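Local coordinates for PA1221 (Pseudomonas aeruginosa, PDB 4DG8), which belongs to the ANL superfamily of AMP-binding enzymes, carries a carrier-protein-like phosphopantetheine attachment domain, and holds adenosine monophosphate in this structure, at residues 307-312 / 317-322; 325-330 / 409-414; 435-440 / 473-478. All coordinates share one frame; numbering follows the deposited sequence.

Interaction 1. Residues 307-312 / 317-322; sequences NGYGPT and FTCCHV. With AMP (adenosine monophosphate), chain B.
N307 and H321 pair within an antiparallel hairpin, hydrogen-bonded in both directions: N307 N gives to H321 O at 2.9 Å, and H321 N returns a bond to N307 O. Two residues on, Y309 N reaches C319 O at 2.8 Å, nearly in line with the carbonyl. Y309 O then accepts twice, from T318 N at 2.6 Å in the carbonyl plane and from C319 N, tilted 25° from it. T318 and C319 thus both face Y309, a classic beta bulge.

Packing fills in around these bonds. On one face of the hairpin the F317 ring lies over G308, with G308 CA 4.1 Å from the ring centroid in a CH-pi contact, while C320 SG approaches the same CA. On the other face the Y309 ring runs alongside T318, CE2 against CB, and has C319 CB near CD2; its OH is tied to D402. Beyond the bulge, T318 OG1, itself bonded to N314, meets P311 CD and shares a water with P311 O.

Adenosine monophosphate lies against the end of strand 304-309 and the turn that follows it up to T312. Its N6 donates to G308 O and, at 2.8 Å, to N307 OD1; that amide reaches the adenine because CG stands anti to the backbone N (chi1 -176°). The edge of the Y309 ring borders the purine. At the far end T312 OG1 donates to phosphate oxygen O3P at 2.7 Å.

Two acceptors on N6 read the exocyclic amine of adenine, and Y309 O, with two donors, probably helps hold the neighbouring backbone that presents them.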
# COMPACT_ATOMS: atom_id res chain seq x y z
N ASN A 307 -4.08 13.21 7.00
CA ASN A 307 -3.60 12.02 7.68
C ASN A 307 -4.52 10.89 7.20
O ASN A 307 -5.70 10.88 7.51
CB ASN A 307 -3.70 12.20 9.20
CG ASN A 307 -3.13 11.01 9.99
OD1 ASN A 307 -2.57 10.07 9.42
ND2 ASN A 307 -3.25 11.07 11.33
N GLY A 308 -3.99 10.00 6.35
CA GLY A 308 -4.74 8.81 5.96
C GLY A 308 -4.41 7.59 6.80
O GLY A 308 -3.23 7.26 6.98
N TYR A 309 -5.44 6.84 7.19
CA TYR A 309 -5.26 5.64 8.00
C TYR A 309 -6.07 4.52 7.37
O TYR A 309 -7.20 4.75 6.94
CB TYR A 309 -5.77 5.84 9.43
CG TYR A 309 -6.27 4.53 10.02
CD1 TYR A 309 -5.38 3.63 10.59
CD2 TYR A 309 -7.61 4.16 9.94
CE1 TYR A 309 -5.81 2.43 11.10
CE2 TYR A 309 -8.06 2.95 10.44
CZ TYR A 309 -7.13 2.08 11.02
OH TYR A 309 -7.52 0.86 11.53
N GLY A 310 -5.50 3.33 7.28
CA GLY A 310 -6.30 2.16 6.98
C GLY A 310 -5.47 0.93 6.70
O GLY A 310 -4.29 1.05 6.33
N PRO A 311 -6.07 -0.26 6.86
CA PRO A 311 -5.29 -1.43 6.45
C PRO A 311 -5.59 -1.84 5.01
O PRO A 311 -6.55 -1.37 4.41
CB PRO A 311 -5.76 -2.51 7.44
CG PRO A 311 -7.21 -2.13 7.71
CD PRO A 311 -7.30 -0.62 7.58
N THR A 312 -4.82 -2.79 4.50
CA THR A 312 -4.93 -3.22 3.11
C THR A 312 -6.26 -3.95 2.84
O THR A 312 -6.84 -3.84 1.75
CB THR A 312 -3.71 -4.09 2.72
OG1 THR A 312 -2.50 -3.33 2.91
CG2 THR A 312 -3.80 -4.59 1.26
N PHE A 317 -7.28 3.46 2.28
CA PHE A 317 -7.73 4.25 3.42
C PHE A 317 -9.04 3.75 4.02
O PHE A 317 -9.93 3.27 3.33
CB PHE A 317 -7.94 5.72 3.02
CG PHE A 317 -6.69 6.43 2.65
CD1 PHE A 317 -5.47 6.06 3.20
CD2 PHE A 317 -6.73 7.52 1.76
CE1 PHE A 317 -4.30 6.75 2.87
CE2 PHE A 317 -5.57 8.19 1.43
CZ PHE A 317 -4.36 7.80 1.97
N THR A 318 -9.14 3.94 5.33
CA THR A 318 -10.35 3.66 6.09
C THR A 318 -10.85 5.00 6.63
O THR A 318 -12.00 5.36 6.44
CB THR A 318 -10.10 2.62 7.20
OG1 THR A 318 -9.79 1.36 6.58
CG2 THR A 318 -11.34 2.45 8.05
N CYS A 319 -9.99 5.70 7.37
CA CYS A 319 -10.29 7.07 7.77
C CYS A 319 -9.26 8.07 7.23
O CYS A 319 -8.08 7.73 7.08
CB CYS A 319 -10.33 7.19 9.30
SG CYS A 319 -11.47 6.06 10.10
N CYS A 320 -9.70 9.29 6.94
CA CYS A 320 -8.78 10.39 6.68
C CYS A 320 -9.18 11.60 7.49
O CYS A 320 -10.34 11.75 7.88
CB CYS A 320 -8.76 10.77 5.21
SG CYS A 320 -8.11 9.49 4.15
N HIS A 321 -8.19 12.45 7.74
CA HIS A 321 -8.42 13.69 8.47
C HIS A 321 -7.65 14.84 7.80
O HIS A 321 -6.44 14.76 7.62
CB HIS A 321 -7.98 13.54 9.94
CG HIS A 321 -8.14 14.78 10.75
ND1 HIS A 321 -9.37 15.35 11.02
CD2 HIS A 321 -7.21 15.58 11.35
CE1 HIS A 321 -9.19 16.45 11.74
NE2 HIS A 321 -7.90 16.60 11.96
N VAL A 322 -8.35 15.90 7.43
CA VAL A 322 -7.67 17.07 6.90
C VAL A 322 -7.11 17.84 8.10
O VAL A 322 -7.85 18.24 9.00
CB VAL A 322 -8.61 17.94 6.05
CG1 VAL A 322 -7.99 19.30 5.79
CG2 VAL A 322 -8.93 17.23 4.73
P AMP B . -0.96 -1.46 5.48
O1P AMP B . 0.35 -2.04 5.00
O2P AMP B . -1.51 -0.23 4.78
O3P AMP B . -1.97 -2.59 5.43
O5' AMP B . -0.89 -1.19 7.04
C5' AMP B . -2.06 -0.88 7.77
C4' AMP B . -1.75 -0.60 9.22
O4' AMP B . -0.79 0.48 9.32
C3' AMP B . -2.92 -0.14 10.06
O3' AMP B . -3.75 -1.22 10.49
C2' AMP B . -2.24 0.61 11.20
O2' AMP B . -1.72 -0.30 12.16
C1' AMP B . -1.07 1.27 10.47
N9 AMP B . -1.39 2.64 10.02
C8 AMP B . -1.72 2.98 8.75
N7 AMP B . -1.97 4.31 8.64
C5 AMP B . -1.81 4.86 9.85
C6 AMP B . -1.92 6.23 10.43
N6 AMP B . -2.27 7.28 9.67
N1 AMP B . -1.66 6.39 11.75
C2 AMP B . -1.32 5.33 12.51
N3 AMP B . -1.20 4.07 12.05
C4 AMP B . -1.42 3.76 10.76
O HOH W 1 -8.14 0.87 4.42

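Interaction 2. Residues 325-330 / 409-414. With AMP (adenosine monophosphate), chain B.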
# COMPACT_ATOMS: atom_id res chain seq x y z
N ASP A 325 -5.32 23.87 11.88
CA ASP A 325 -4.49 24.71 12.72
C ASP A 325 -4.49 24.24 14.18
O ASP A 325 -3.45 24.14 14.81
CB ASP A 325 -4.98 26.16 12.64
CG ASP A 325 -4.11 27.09 13.43
OD1 ASP A 325 -2.89 27.10 13.18
OD2 ASP A 325 -4.65 27.78 14.34
N ASP A 326 -5.68 23.94 14.70
CA ASP A 326 -5.81 23.46 16.07
C ASP A 326 -5.11 22.13 16.31
O ASP A 326 -4.57 21.89 17.39
CB ASP A 326 -7.28 23.31 16.42
CG ASP A 326 -7.74 24.33 17.39
OD1 ASP A 326 -7.05 25.36 17.51
OD2 ASP A 326 -8.79 24.11 18.03
N ASP A 327 -5.16 21.26 15.31
CA ASP A 327 -4.56 19.93 15.43
C ASP A 327 -3.09 20.02 15.82
O ASP A 327 -2.56 19.09 16.43
CB ASP A 327 -4.71 19.13 14.14
CG ASP A 327 -6.16 18.83 13.82
OD1 ASP A 327 -6.98 18.79 14.78
OD2 ASP A 327 -6.48 18.63 12.62
N LEU A 328 -2.45 21.13 15.47
CA LEU A 328 -1.01 21.25 15.69
C LEU A 328 -0.69 21.43 17.16
O LEU A 328 0.49 21.41 17.56
CB LEU A 328 -0.44 22.42 14.89
CG LEU A 328 -0.70 22.36 13.38
CD1 LEU A 328 -0.13 23.61 12.75
CD2 LEU A 328 -0.10 21.11 12.76
N GLU A 329 -1.73 21.61 17.97
CA GLU A 329 -1.56 21.75 19.40
C GLU A 329 -1.78 20.44 20.16
O GLU A 329 -1.66 20.42 21.38
CB GLU A 329 -2.53 22.79 19.95
CG GLU A 329 -2.38 24.16 19.33
CD GLU A 329 -0.96 24.67 19.42
OE1 GLU A 329 -0.37 24.63 20.53
OE2 GLU A 329 -0.42 25.09 18.38
N GLU A 330 -2.10 19.36 19.45
CA GLU A 330 -2.43 18.10 20.13
C GLU A 330 -1.23 17.16 20.22
O GLU A 330 -0.21 17.39 19.57
CB GLU A 330 -3.57 17.39 19.36
CG GLU A 330 -4.80 18.26 19.08
CD GLU A 330 -5.90 18.12 20.13
OE1 GLU A 330 -5.70 17.37 21.11
OE2 GLU A 330 -6.97 18.75 19.97
N GLN A 409 -14.90 15.74 19.29
CA GLN A 409 -15.49 16.06 17.99
C GLN A 409 -15.96 14.85 17.19
O GLN A 409 -16.34 14.97 16.03
CB GLN A 409 -14.52 16.88 17.14
CG GLN A 409 -14.27 18.27 17.66
CD GLN A 409 -13.25 19.01 16.84
OE1 GLN A 409 -13.45 19.27 15.65
NE2 GLN A 409 -12.13 19.36 17.46
N GLY A 410 -15.91 13.67 17.80
CA GLY A 410 -16.28 12.46 17.07
C GLY A 410 -15.25 12.08 16.02
O GLY A 410 -15.57 11.36 15.07
N ARG A 411 -14.02 12.56 16.18
CA ARG A 411 -12.92 12.15 15.32
C ARG A 411 -12.16 11.01 15.98
O ARG A 411 -12.06 10.97 17.21
CB ARG A 411 -11.95 13.32 15.06
CG ARG A 411 -12.60 14.59 14.56
CD ARG A 411 -11.58 15.71 14.46
NE ARG A 411 -10.95 16.04 15.74
CZ ARG A 411 -10.15 17.09 15.93
NH1 ARG A 411 -9.89 17.92 14.92
NH2 ARG A 411 -9.62 17.33 17.12
N LEU A 412 -11.64 10.08 15.19
CA LEU A 412 -10.86 9.00 15.76
C LEU A 412 -9.41 9.40 16.03
O LEU A 412 -8.78 10.13 15.25
CB LEU A 412 -10.91 7.74 14.88
CG LEU A 412 -12.23 6.96 14.94
CD1 LEU A 412 -12.29 5.94 13.81
CD2 LEU A 412 -12.42 6.28 16.29
N ARG A 413 -8.90 8.94 17.17
CA ARG A 413 -7.54 9.20 17.61
C ARG A 413 -6.84 7.84 17.76
O ARG A 413 -7.21 7.03 18.61
CB ARG A 413 -7.59 9.94 18.94
CG ARG A 413 -8.53 11.16 18.88
CD ARG A 413 -7.99 12.24 17.94
NE ARG A 413 -6.83 12.87 18.54
CZ ARG A 413 -6.86 14.00 19.25
NH1 ARG A 413 -8.01 14.66 19.44
NH2 ARG A 413 -5.75 14.46 19.78
N PHE A 414 -5.84 7.59 16.91
CA PHE A 414 -5.17 6.29 16.87
C PHE A 414 -4.34 6.02 18.13
O PHE A 414 -3.56 6.86 18.57
CB PHE A 414 -4.30 6.19 15.62
CG PHE A 414 -3.64 4.85 15.45
CD1 PHE A 414 -4.25 3.86 14.69
CD2 PHE A 414 -2.41 4.59 16.03
CE1 PHE A 414 -3.65 2.63 14.52
CE2 PHE A 414 -1.80 3.36 15.86
CZ PHE A 414 -2.42 2.37 15.11
P AMP B . -0.96 -1.46 5.48
O1P AMP B . 0.35 -2.04 5.00
O2P AMP B . -1.51 -0.23 4.78
O3P AMP B . -1.97 -2.59 5.43
O5' AMP B . -0.89 -1.19 7.04
C5' AMP B . -2.06 -0.88 7.77
C4' AMP B . -1.75 -0.60 9.22
O4' AMP B . -0.79 0.48 9.32
C3' AMP B . -2.92 -0.14 10.06
O3' AMP B . -3.75 -1.22 10.49
C2' AMP B . -2.24 0.61 11.20
O2' AMP B . -1.72 -0.30 12.16
C1' AMP B . -1.07 1.27 10.47
N9 AMP B . -1.39 2.64 10.02
C8 AMP B . -1.72 2.98 8.75
N7 AMP B . -1.97 4.31 8.64
C5 AMP B . -1.81 4.86 9.85
C6 AMP B . -1.92 6.23 10.43
N6 AMP B . -2.27 7.28 9.67
N1 AMP B . -1.66 6.39 11.75
C2 AMP B . -1.32 5.33 12.51
N3 AMP B . -1.20 4.07 12.05
C4 AMP B . -1.42 3.76 10.76
O HOH W 2 -7.98 19.59 17.29
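R411 and R413 extend from the 409-414 segment to two acidic side chains, D327 in the 3-10 turn 326-329 and E330 just after it. Ahead of them Q409 lays its NE2 over one face of the R411 guanidinium.

R411 bends at chi3 (-61°), which carries its guanidinium up to D327. R411 NH1 meets D327 OD1 at 3.0 Å in a salt bridge whose hydrogen bond is weak, the carboxylate and guanidinium planes standing 49° apart. A water lies in the guanidinium plane and takes a hydrogen bond from R411 NH2 at 2.8 Å. It donates in turn to D327 OD1 and, at 3.0 Å, to E330 OE2, so it links the arginine to both acids; E330 OE2 itself stays 4.1 Å from R411 NH2.

R413, folded at chi2 and chi3, brings NH2 to E330 OE1 at 3.2 Å, a salt bridge with a weak but straight hydrogen bond (168°). The oxygen comes in at the guanidinium edge although the two planes are nearly perpendicular. The stronger polar partners of these groups lie outside the two segments: D407 forms salt bridges with both R411 and R413, D332 pairs with R413 as well, and D327 turns its other oxygen to H321. The charge of R413 is therefore probably well balanced.

F414 closes the segment with its ring face against adenosine monophosphate, F414 CZ lying 3.7 Å from N3 of the nucleotide.

The 412-416 strand runs antiparallel to strand 393-406, where the backbone of R413 is hydrogen-bonded to that of R405, and the backbone of L412 is bonded to the loop at I335 and G336; on the acidic side L328 packs on V293 and L297 of helix 290-299.

Interaction 3. Residues 435-440 / 473-478; sequences EQRFRR and QALLRQ
L475 reaches from helix 473-478 between R437 and F438 of helix 431-439. Its CB points toward the facing helix; CG stands anti to the backbone N (chi1 175°), and chi2 of 55° then splits the methyls between two partners. CD1 goes to R437, whose extended chain passes obliquely across the leucine. L475 CD1 sits 3.3 Å above the R437 guanidinium plane, offset toward the rim and 3.5 Å from R437 NE, with R437 CZ equally near, so the methyl packs on a flat face of the charged group. CD2 goes to F438: L475 CD2 stands over the middle of the F438 ring, 3.6 Å from its centroid and only 2° off the normal, a CH-pi contact in which all six ring carbons are almost equally distant.

The short segments 435-439 and 473-478 run at 139° between their N-to-C directions, their axes 11.2 Å apart at the closest, and this side-chain packing spans the gap without any hydrogen bond between them. The contact joins helix 431-439 to helix 473-478, with strands 444-454 and 457-466 between them in sequence.

L476 adds a second apolar touch at the rim of the same ring: L476 CD2 meets F438 CZ at 3.8 Å, near the ring plane. P472 and P485 also touch F438, and C447 of strand 444-454 touches it too.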
# COMPACT_ATOMS: atom_id res chain seq x y z
N GLU A 435 10.89 -13.71 14.42
CA GLU A 435 11.81 -13.93 15.53
C GLU A 435 11.82 -15.41 15.92
O GLU A 435 12.89 -16.04 16.04
CB GLU A 435 11.33 -13.08 16.70
CG GLU A 435 12.36 -12.81 17.77
CD GLU A 435 11.87 -11.74 18.73
OE1 GLU A 435 12.64 -10.79 18.99
OE2 GLU A 435 10.72 -11.84 19.22
N GLN A 436 10.63 -15.96 16.12
CA GLN A 436 10.47 -17.36 16.48
C GLN A 436 11.08 -18.23 15.39
O GLN A 436 11.66 -19.28 15.66
CB GLN A 436 8.99 -17.70 16.71
CG GLN A 436 8.71 -19.17 17.03
CD GLN A 436 9.47 -19.66 18.27
OE1 GLN A 436 10.10 -20.72 18.24
NE2 GLN A 436 9.39 -18.91 19.36
N ARG A 437 10.96 -17.76 14.15
CA ARG A 437 11.56 -18.45 13.01
C ARG A 437 13.10 -18.48 13.06
O ARG A 437 13.73 -19.50 12.75
CB ARG A 437 11.05 -17.83 11.71
CG ARG A 437 11.58 -18.52 10.48
CD ARG A 437 10.88 -18.05 9.20
NE ARG A 437 11.34 -18.87 8.08
CZ ARG A 437 11.25 -18.54 6.80
NH1 ARG A 437 10.70 -17.38 6.43
NH2 ARG A 437 11.73 -19.37 5.88
N PHE A 438 13.72 -17.36 13.46
CA PHE A 438 15.15 -17.35 13.71
C PHE A 438 15.54 -18.32 14.83
O PHE A 438 16.53 -19.04 14.72
CB PHE A 438 15.66 -15.94 14.04
CG PHE A 438 16.12 -15.15 12.84
CD1 PHE A 438 17.44 -15.21 12.43
CD2 PHE A 438 15.24 -14.34 12.14
CE1 PHE A 438 17.88 -14.48 11.32
CE2 PHE A 438 15.67 -13.60 11.04
CZ PHE A 438 16.99 -13.68 10.63
N ARG A 439 14.75 -18.34 15.91
CA ARG A 439 15.01 -19.25 17.03
C ARG A 439 15.16 -20.71 16.57
O ARG A 439 15.93 -21.48 17.15
CB ARG A 439 13.91 -19.17 18.09
CG ARG A 439 14.07 -18.06 19.09
CD ARG A 439 13.11 -18.24 20.25
NE ARG A 439 12.96 -16.99 20.99
CZ ARG A 439 12.14 -16.01 20.62
NH1 ARG A 439 11.40 -16.14 19.52
NH2 ARG A 439 12.06 -14.90 21.34
N ARG A 440 14.41 -21.07 15.53
CA ARG A 440 14.35 -22.45 15.06
C ARG A 440 15.53 -22.89 14.18
O ARG A 440 15.64 -24.08 13.85
CB ARG A 440 13.00 -22.74 14.37
CG ARG A 440 11.80 -22.66 15.32
CD ARG A 440 10.55 -23.26 14.70
NE ARG A 440 10.12 -22.53 13.52
CZ ARG A 440 8.96 -21.89 13.41
NH1 ARG A 440 8.09 -21.90 14.42
NH2 ARG A 440 8.66 -21.24 12.29
N GLN A 473 22.60 -17.74 8.01
CA GLN A 473 22.74 -17.26 6.64
C GLN A 473 21.76 -17.93 5.67
O GLN A 473 21.28 -17.30 4.71
CB GLN A 473 24.18 -17.47 6.15
CG GLN A 473 25.21 -16.65 6.90
CD GLN A 473 24.88 -15.17 6.88
OE1 GLN A 473 24.61 -14.60 5.82
NE2 GLN A 473 24.88 -14.55 8.06
N ALA A 474 21.48 -19.20 5.92
CA ALA A 474 20.62 -19.99 5.04
C ALA A 474 19.18 -19.49 5.11
O ALA A 474 18.44 -19.60 4.14
CB ALA A 474 20.70 -21.47 5.37
N LEU A 475 18.80 -18.96 6.27
CA LEU A 475 17.49 -18.33 6.41
C LEU A 475 17.43 -17.01 5.64
O LEU A 475 16.49 -16.76 4.89
CB LEU A 475 17.15 -18.10 7.88
CG LEU A 475 15.86 -17.33 8.17
CD1 LEU A 475 14.65 -17.98 7.49
CD2 LEU A 475 15.65 -17.24 9.67
N LEU A 476 18.45 -16.17 5.83
CA LEU A 476 18.52 -14.89 5.12
C LEU A 476 18.40 -15.08 3.61
O LEU A 476 17.69 -14.33 2.94
CB LEU A 476 19.83 -14.16 5.46
CG LEU A 476 20.06 -13.82 6.93
CD1 LEU A 476 21.38 -13.10 7.09
CD2 LEU A 476 18.92 -12.97 7.45
N ARG A 477 19.11 -16.07 3.08
CA ARG A 477 19.01 -16.41 1.66
C ARG A 477 17.58 -16.69 1.20
O ARG A 477 17.25 -16.46 0.03
CB ARG A 477 19.91 -17.60 1.33
CG ARG A 477 21.39 -17.28 1.29
CD ARG A 477 22.16 -18.41 0.65
NE ARG A 477 22.22 -19.59 1.50
CZ ARG A 477 23.21 -19.85 2.36
NH1 ARG A 477 24.22 -19.00 2.48
NH2 ARG A 477 23.19 -20.96 3.09
N GLN A 478 16.74 -17.22 2.09
CA GLN A 478 15.37 -17.58 1.72
C GLN A 478 14.34 -16.47 1.94
O GLN A 478 13.21 -16.56 1.46
CB GLN A 478 14.92 -18.82 2.50
CG GLN A 478 15.60 -20.10 2.06
CD GLN A 478 15.03 -21.31 2.77
OE1 GLN A 478 15.54 -21.72 3.81
NE2 GLN A 478 13.95 -21.86 2.23

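Interactions 1 and 2 adjoin, their centres 14 Å apart, and both touch adenosine monophosphate. They also meet directly, H321 NE2 lying 2.6 Å from D327 OD2 in a probable hydrogen bond and C319 SG 3.8 Å from L412 CD1. H321 CE1 packs on R411 NH1 as well, so the histidine borders both partners of that salt bridge. The hairpin at the nucleotide is thus coupled to the acidic turn and the arginines of 409-414. Interaction 3 stands apart, with nearest atoms about 20 Å from either of the others and centres 34 Å from interaction 1 and 42 Å from interaction 2; it packs helices later in the chain.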